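PDB 2P3H: uncharacterized CBS domain-containing protein from Corynebacterium glutamicum, which is a putative membrane transport protein of unknown function, represented here by its CorC_HlyC (transporter-associated) domain, which may bind flavin adenine dinucleotide. Local coordinates for residues L15-T20 / P93-L98; V58-L63 / Q78-I83. One frame throughout, in Å; residues are numbered along the deposited sequence.

Interaction 1 of 2, residues L15-T20 / P93-L98; sequences LIDGDT and PVKLAL
Ile16 and Leu96 face each other as a hydrogen-bonded pair of antiparallel strands, joined by two backbone bonds of equal length: Ile16 N to Leu96 O and Leu96 N to Ile16 O, each 2.9 Å. Beyond Asp17, where the strand ends, Gly18 N reaches Val94 O only weakly, at 3.1 Å. Here the chain comes very close, with Gly18 CA 3.3 Å from Pro93 O in a nearly straight CA-H...O contact. Asp17 O then closes a type I turn to Thr20, accepting from both the N and OG1 of Thr20 on the same face of its carbonyl plane.

The one salt bridge joins Asp17 and Lys95, a non-hydrogen-bonded pair whose side chains lie side by side and point the same way. Lys95 NZ meets Asp17 OD1 at 2.8 Å, nearly in line with the C-O bond. The lysine chain bends at chi2 (-76°), which turns CD toward the aspartate.

Apolar contacts occupy the other face. Ile16 holds CG1 between its backbone N and carbonyl carbon (chi1 75°), and its CD1 lies across the branches of Leu98, 3.7 Å from Leu98 CD1; the two side chains cross at about a right angle. Ile16 CG1 also packs on Leu96 CB.

Helix 22-29 covers this apolar face through Val25, and helix 41-49 through Ile41 and Leu45. Strand 13-17 lies between strands 6-10 and 92-100, while a classic beta bulge at Val94 and Lys95 faces Glu87 of strand 80-89.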
# COMPACT_ATOMS: atom_id res chain seq x y z
N LEU A 15 -3.88 6.82 -7.22
CA LEU A 15 -3.29 7.95 -6.53
C LEU A 15 -4.13 8.08 -5.28
O LEU A 15 -5.37 8.17 -5.39
CB LEU A 15 -3.45 9.24 -7.38
CG LEU A 15 -2.94 10.52 -6.66
CD1 LEU A 15 -1.44 10.47 -6.38
CD2 LEU A 15 -3.30 11.78 -7.49
N ILE A 16 -3.50 8.10 -4.11
CA ILE A 16 -4.27 8.19 -2.86
C ILE A 16 -3.66 9.21 -1.91
O ILE A 16 -2.47 9.55 -2.01
CB ILE A 16 -4.44 6.81 -2.14
CG1 ILE A 16 -3.13 6.38 -1.45
CG2 ILE A 16 -4.90 5.71 -3.14
CD1 ILE A 16 -3.27 5.08 -0.61
N ASP A 17 -4.48 9.70 -0.98
CA ASP A 17 -4.00 10.58 0.09
C ASP A 17 -3.15 9.85 1.12
O ASP A 17 -3.31 8.64 1.34
CB ASP A 17 -5.19 11.24 0.78
CG ASP A 17 -5.91 12.22 -0.11
OD1 ASP A 17 -5.36 12.57 -1.17
OD2 ASP A 17 -7.02 12.66 0.26
N GLY A 18 -2.28 10.60 1.77
CA GLY A 18 -1.36 10.02 2.74
C GLY A 18 -2.04 9.49 3.98
O GLY A 18 -1.47 8.62 4.66
N ASP A 19 -3.24 9.98 4.28
CA ASP A 19 -3.98 9.58 5.47
C ASP A 19 -5.13 8.62 5.17
O ASP A 19 -6.02 8.40 5.99
CB ASP A 19 -4.47 10.81 6.23
CG ASP A 19 -5.56 11.57 5.49
OD1 ASP A 19 -5.85 11.25 4.31
OD2 ASP A 19 -6.14 12.48 6.10
N THR A 20 -5.08 8.01 3.99
CA THR A 20 -6.12 7.06 3.62
C THR A 20 -6.19 5.88 4.59
O THR A 20 -5.18 5.23 4.83
CB THR A 20 -5.88 6.52 2.20
OG1 THR A 20 -5.81 7.63 1.27
CG2 THR A 20 -7.02 5.59 1.77
N PRO A 93 3.94 11.85 4.14
CA PRO A 93 3.37 11.75 2.80
C PRO A 93 1.93 12.28 2.76
O PRO A 93 1.13 11.96 3.63
CB PRO A 93 3.35 10.25 2.53
CG PRO A 93 4.49 9.73 3.32
CD PRO A 93 4.39 10.53 4.63
N VAL A 94 1.63 13.08 1.75
CA VAL A 94 0.27 13.55 1.53
C VAL A 94 -0.31 13.02 0.21
O VAL A 94 -1.53 13.03 0.04
CB VAL A 94 0.13 15.08 1.63
CG1 VAL A 94 0.48 15.54 3.05
CG2 VAL A 94 0.99 15.79 0.58
N LYS A 95 0.56 12.56 -0.69
CA LYS A 95 0.11 11.87 -1.92
C LYS A 95 0.98 10.68 -2.23
O LYS A 95 2.20 10.78 -2.20
CB LYS A 95 0.10 12.82 -3.12
CG LYS A 95 -0.82 14.01 -2.97
CD LYS A 95 -2.29 13.64 -3.16
CE LYS A 95 -3.17 14.75 -2.61
NZ LYS A 95 -4.57 14.52 -3.03
N LEU A 96 0.34 9.56 -2.57
CA LEU A 96 1.08 8.30 -2.82
C LEU A 96 0.59 7.69 -4.12
O LEU A 96 -0.61 7.70 -4.40
CB LEU A 96 0.81 7.32 -1.69
CG LEU A 96 1.29 7.79 -0.32
CD1 LEU A 96 0.76 6.86 0.72
CD2 LEU A 96 2.82 7.83 -0.31
N ALA A 97 1.52 7.16 -4.90
CA ALA A 97 1.15 6.36 -6.08
C ALA A 97 1.19 4.90 -5.69
O ALA A 97 2.16 4.46 -5.09
CB ALA A 97 2.12 6.62 -7.19
N LEU A 98 0.13 4.17 -6.01
CA LEU A 98 0.07 2.72 -5.68
C LEU A 98 0.01 1.95 -6.97
O LEU A 98 -0.75 2.31 -7.88
CB LEU A 98 -1.20 2.42 -4.88
CG LEU A 98 -1.05 2.48 -3.35
CD1 LEU A 98 -0.55 3.85 -2.83
CD2 LEU A 98 -2.38 2.10 -2.72

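Interaction 2 of 2, residues V58-L63 / Q78-I83; sequences VIEIPL and QRILRI
Glu60 sets CG anti to its carbonyl carbon (chi1 -67°) and runs extended beyond it, while Arg82 starts with CG anti to the backbone N and bends at chi3 (-73°), swinging NE toward the glutamate. The two chains lie side by side, and Arg82 grips a single oxygen side-on: Glu60 OE2 is 2.7 Å from Arg82 NE and 3.1 Å from Arg82 NH2. The oxygen lies in the guanidinium plane, but both nitrogens sit on one face of the carboxylate, whose plane is turned 32° from the guanidinium. Val58 CG1 packs 3.5 Å from Arg82 CG.

Five backbone bonds join the antiparallel strands, the last from Leu63 N to Arg79 O. Past it, a water bridges Leu63 O and Arg79 N. Near this end, the amide of Gln78 lies alongside the Pro62 ring, with NE2 3.4 Å from Pro62 CB.

On the opposite face Ile61 CD1 meets Ile83 CD1 at 3.9 Å; farther along, Leu63 lays CD2 on Leu81 CB. Helix 41-49 covers Ile59, Ile61 and Ile83, and helix 22-29 Leu63 and Leu81. Outermost in the antiparallel sheet, strand 58-62 pairs with 80-89, charged on one face and apolar beneath the helices; strand 92-100 flanks 80-89 beyond.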
# COMPACT_ATOMS: atom_id res chain seq x y z
N VAL A 58 10.41 4.63 -2.91
CA VAL A 58 9.54 3.56 -3.38
C VAL A 58 9.58 2.45 -2.35
O VAL A 58 10.65 1.99 -1.95
CB VAL A 58 9.97 3.00 -4.75
CG1 VAL A 58 9.07 1.82 -5.18
CG2 VAL A 58 9.98 4.12 -5.79
N ILE A 59 8.41 2.03 -1.91
CA ILE A 59 8.35 1.02 -0.87
C ILE A 59 7.48 -0.08 -1.43
O ILE A 59 6.40 0.19 -1.91
CB ILE A 59 7.72 1.57 0.42
CG1 ILE A 59 8.62 2.64 1.05
CG2 ILE A 59 7.47 0.46 1.44
CD1 ILE A 59 8.23 4.03 0.64
N GLU A 60 7.95 -1.31 -1.36
CA GLU A 60 7.15 -2.44 -1.84
C GLU A 60 6.68 -3.33 -0.68
O GLU A 60 7.47 -3.77 0.13
CB GLU A 60 7.92 -3.20 -2.94
CG GLU A 60 8.08 -2.31 -4.23
CD GLU A 60 8.81 -2.97 -5.41
OE1 GLU A 60 9.19 -4.18 -5.31
OE2 GLU A 60 8.99 -2.25 -6.45
N ILE A 61 5.37 -3.55 -0.60
CA ILE A 61 4.77 -4.31 0.52
C ILE A 61 4.02 -5.54 -0.04
O ILE A 61 3.14 -5.41 -0.91
CB ILE A 61 3.79 -3.40 1.34
CG1 ILE A 61 4.57 -2.15 1.81
CG2 ILE A 61 3.12 -4.19 2.50
CD1 ILE A 61 3.95 -1.29 2.85
N PRO A 62 4.35 -6.72 0.49
CA PRO A 62 3.61 -7.94 0.11
C PRO A 62 2.19 -7.91 0.64
O PRO A 62 1.96 -7.47 1.78
CB PRO A 62 4.40 -9.06 0.82
CG PRO A 62 5.73 -8.45 1.17
CD PRO A 62 5.45 -6.99 1.43
N LEU A 63 1.27 -8.40 -0.18
CA LEU A 63 -0.16 -8.43 0.12
C LEU A 63 -0.49 -9.82 0.69
O LEU A 63 0.20 -10.80 0.40
CB LEU A 63 -0.95 -8.17 -1.15
CG LEU A 63 -0.66 -6.75 -1.63
CD1 LEU A 63 -1.16 -6.55 -3.02
CD2 LEU A 63 -1.28 -5.76 -0.66
N GLN A 78 3.73 -14.31 -3.93
CA GLN A 78 3.14 -13.11 -3.31
C GLN A 78 2.80 -12.05 -4.33
O GLN A 78 3.60 -11.78 -5.21
CB GLN A 78 4.19 -12.40 -2.45
CG GLN A 78 4.50 -12.96 -1.12
CD GLN A 78 5.65 -12.20 -0.40
OE1 GLN A 78 6.59 -11.64 -1.03
NE2 GLN A 78 5.61 -12.26 0.93
N ARG A 79 1.64 -11.42 -4.19
CA ARG A 79 1.40 -10.18 -4.91
C ARG A 79 2.03 -9.02 -4.15
O ARG A 79 2.08 -9.02 -2.91
CB ARG A 79 -0.09 -9.91 -5.09
CG ARG A 79 -0.38 -9.07 -6.32
CD ARG A 79 -0.44 -9.91 -7.61
NE ARG A 79 -0.51 -9.06 -8.80
CZ ARG A 79 -1.63 -8.69 -9.42
NH1 ARG A 79 -1.55 -7.90 -10.48
NH2 ARG A 79 -2.82 -9.12 -9.00
N ILE A 80 2.54 -8.05 -4.88
CA ILE A 80 3.27 -6.90 -4.28
C ILE A 80 2.57 -5.60 -4.62
O ILE A 80 2.21 -5.39 -5.78
CB ILE A 80 4.73 -6.82 -4.79
CG1 ILE A 80 5.48 -8.12 -4.48
CG2 ILE A 80 5.48 -5.62 -4.15
CD1 ILE A 80 5.58 -8.42 -3.00
N LEU A 81 2.39 -4.75 -3.61
CA LEU A 81 1.93 -3.38 -3.80
C LEU A 81 3.15 -2.46 -3.79
O LEU A 81 3.86 -2.37 -2.78
CB LEU A 81 0.93 -3.02 -2.69
CG LEU A 81 0.32 -1.60 -2.78
CD1 LEU A 81 -0.59 -1.50 -4.02
CD2 LEU A 81 -0.48 -1.30 -1.52
N ARG A 82 3.41 -1.79 -4.91
CA ARG A 82 4.46 -0.77 -4.93
C ARG A 82 3.86 0.59 -4.61
O ARG A 82 2.84 0.98 -5.23
CB ARG A 82 5.12 -0.73 -6.30
CG ARG A 82 6.16 0.39 -6.44
CD ARG A 82 6.66 0.45 -7.90
NE ARG A 82 7.54 -0.67 -8.16
CZ ARG A 82 7.84 -1.15 -9.37
NH1 ARG A 82 7.29 -0.60 -10.47
NH2 ARG A 82 8.67 -2.20 -9.49
N ILE A 83 4.44 1.28 -3.62
CA ILE A 83 3.99 2.61 -3.21
C ILE A 83 5.14 3.59 -3.42
O ILE A 83 6.26 3.34 -2.96
CB ILE A 83 3.53 2.63 -1.73
CG1 ILE A 83 2.48 1.54 -1.51
CG2 ILE A 83 3.03 4.04 -1.30
CD1 ILE A 83 2.70 0.71 -0.30
O HOH W 1 0.04 -12.20 -2.06

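Both contacts belong to one five-stranded antiparallel sheet in the order 6-10, 13-17, 92-100, 80-89, 58-62. Interaction 1 joins the second and third strands and interaction 2 the last two, with their centres about 14 Å apart. Adjacent strands 92-100 and 80-89 link them, and the apolar faces merge there: Ile83 CG2 lies 3.9 Å from Leu98 CD1 and also packs on Leu96. Along the chain, interaction 2 is nested inside the loop closed by interaction 1, which also contains helices 22-29 and 41-49. The two helices share the same apolar face, so both contacts contribute to a single helix-covered core of the CorC_HlyC domain.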